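PDB 1KKO: methylaspartate ammonia-lyase from Citrobacter amalonaticus, which catalyses the reversible anti elimination of ammonia from L-threo-3-methylaspartate to give mesaconate, as a magnesium-dependent homodimeric member of the enolase superfamily. Local coordinates for residues D18-I23 against S75-R80. Sequence-based numbering, arbitrary orientation.
Sequences DDQQAI and SGAGGR
Q20 reaches across to A77 with its amide oxygen: OE1 rests 3.5 Å from A77 CB, the one side-chain touch between the start of helix 20-24 and the loop that runs from strand 64-69 to helix 86-101. With CG anti to the backbone N (chi1 -166°) and the chain extended beyond it, the long glutamine carries its amide to A77, whose small methyl lets the oxygen come close. That same oxygen accepts from water 2 at 2.8 Å. The water sits in the plane of the R80 guanidinium, at its edge, and accepts from R80 NH2, which also makes a weak bond to Y74 O. NE of R80 forms a salt bridge with D334, which ties this loop to the C-terminal part of the chain.

At the buried end the backbones approach only loosely, D18 O staying 4.4 Å from S75 N. Water 1 bridges the two backbones, accepting from Q20 N at 3.1 Å and donating to S75 O at 2.8 Å. Here D18 is anchored by a salt bridge with R47 and S75 OG by a bond to V72 O, whereas the partly exposed Q20, A77 and R80 are linked through water 2. D19, the N-cap, accepts from A22 N through OD1. A type I' turn from A77 to R80, closed by R80 N to A77 O at 3.0 Å, has glycines at both central positions, which suit its positive phi angles.

Both segments belong to the N-terminal domain, whose loops in the enolase superfamily typically lie over the barrel mouth: the side chain of D18 is about 7 Å from that of C361, and that of Q20 about 8 Å from that of the magnesium ligand D307. Two waters satisfy Q20 N, Q20 OE1, S75 O and R80 NH2, joining the segments more through water than by direct packing.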
loop_
_atom_site.group_PDB
_atom_site.type_symbol
_atom_site.label_atom_id
_atom_site.label_comp_id
_atom_site.label_asym_id
_atom_site.label_seq_id
_atom_site.Cartn_x
_atom_site.Cartn_y
_atom_site.Cartn_z
ATOM N N ASP A 18 -2.385 8.362 -16.218
ATOM C CA ASP A 18 -2.240 7.839 -17.567
ATOM C C ASP A 18 -3.167 8.585 -18.506
ATOM O O ASP A 18 -4.329 8.844 -18.181
ATOM C CB ASP A 18 -2.633 6.374 -17.611
ATOM C CG ASP A 18 -1.574 5.447 -17.074
ATOM O OD1 ASP A 18 -0.421 5.880 -16.863
ATOM O OD2 ASP A 18 -1.852 4.252 -16.841
ATOM N N ASP A 19 -2.635 8.913 -19.674
ATOM C CA ASP A 19 -3.408 9.568 -20.715
ATOM C C ASP A 19 -4.190 8.460 -21.426
ATOM O O ASP A 19 -3.681 7.809 -22.339
ATOM C CB ASP A 19 -2.448 10.298 -21.639
ATOM C CG ASP A 19 -3.142 11.065 -22.718
ATOM O OD1 ASP A 19 -4.296 10.729 -23.046
ATOM O OD2 ASP A 19 -2.560 12.010 -23.278
ATOM N N GLN A 20 -5.415 8.212 -20.963
ATOM C CA GLN A 20 -6.232 7.110 -21.451
ATOM C C GLN A 20 -6.466 7.216 -22.946
ATOM O O GLN A 20 -6.468 6.206 -23.646
ATOM C CB GLN A 20 -7.583 7.069 -20.739
ATOM C CG GLN A 20 -8.319 5.778 -20.945
ATOM C CD GLN A 20 -9.631 5.744 -20.211
ATOM O OE1 GLN A 20 -10.108 6.771 -19.745
ATOM N NE2 GLN A 20 -10.223 4.565 -20.112
ATOM N N GLN A 21 -6.646 8.436 -23.432
ATOM C CA GLN A 21 -6.907 8.626 -24.849
ATOM C C GLN A 21 -5.701 8.193 -25.662
ATOM O O GLN A 21 -5.855 7.491 -26.659
ATOM C CB GLN A 21 -7.250 10.073 -25.159
ATOM C CG GLN A 21 -7.669 10.289 -26.607
ATOM C CD GLN A 21 -8.913 9.507 -26.966
ATOM O OE1 GLN A 21 -8.876 8.600 -27.804
ATOM N NE2 GLN A 21 -10.019 9.838 -26.318
ATOM N N ALA A 22 -4.508 8.609 -25.239
ATOM C CA ALA A 22 -3.285 8.266 -25.974
ATOM C C ALA A 22 -3.060 6.762 -25.973
ATOM O O ALA A 22 -2.595 6.193 -26.968
ATOM C CB ALA A 22 -2.092 8.984 -25.397
ATOM N N ILE A 23 -3.400 6.111 -24.869
ATOM C CA ILE A 23 -3.270 4.669 -24.780
ATOM C C ILE A 23 -4.286 3.993 -25.704
ATOM O O ILE A 23 -3.938 3.042 -26.426
ATOM C CB ILE A 23 -3.389 4.202 -23.315
ATOM C CG1 ILE A 23 -2.205 4.760 -22.519
ATOM C CG2 ILE A 23 -3.422 2.690 -23.219
ATOM C CD1 ILE A 23 -2.386 4.693 -21.034
ATOM N N SER A 75 -7.154 10.717 -15.306
ATOM C CA SER A 75 -7.564 12.093 -15.083
ATOM C C SER A 75 -7.736 12.815 -16.415
ATOM O O SER A 75 -7.054 12.521 -17.401
ATOM C CB SER A 75 -6.544 12.833 -14.214
ATOM O OG SER A 75 -6.714 12.545 -12.832
ATOM N N GLY A 76 -8.669 13.759 -16.458
ATOM C CA GLY A 76 -8.923 14.495 -17.675
ATOM C C GLY A 76 -9.751 13.708 -18.674
ATOM O O GLY A 76 -10.083 14.250 -19.724
ATOM N N ALA A 77 -10.082 12.455 -18.367
ATOM C CA ALA A 77 -10.901 11.622 -19.243
ATOM C C ALA A 77 -12.345 11.614 -18.757
ATOM O O ALA A 77 -12.607 11.796 -17.571
ATOM C CB ALA A 77 -10.364 10.180 -19.269
ATOM N N GLY A 78 -13.287 11.414 -19.672
ATOM C CA GLY A 78 -14.671 11.189 -19.292
ATOM C C GLY A 78 -15.349 12.262 -18.470
ATOM O O GLY A 78 -16.200 11.959 -17.639
ATOM N N GLY A 79 -14.974 13.514 -18.692
ATOM C CA GLY A 79 -15.575 14.630 -17.992
ATOM C C GLY A 79 -14.931 14.963 -16.664
ATOM O O GLY A 79 -15.353 15.902 -15.998
ATOM N N ARG A 80 -13.893 14.217 -16.296
ATOM C CA ARG A 80 -13.223 14.434 -15.019
ATOM C C ARG A 80 -12.316 15.650 -15.051
ATOM O O ARG A 80 -11.928 16.143 -16.106
ATOM C CB ARG A 80 -12.377 13.235 -14.643
ATOM C CG ARG A 80 -13.130 11.998 -14.397
ATOM C CD ARG A 80 -12.208 10.853 -14.079
ATOM N NE ARG A 80 -13.006 9.664 -13.906
ATOM C CZ ARG A 80 -13.027 8.632 -14.731
ATOM N NH1 ARG A 80 -13.849 7.626 -14.483
ATOM N NH2 ARG A 80 -12.210 8.581 -15.784
HETATM O O HOH W 1 -6.578 10.215 -18.877
HETATM O O HOH W 2 -11.892 6.404 -17.564
#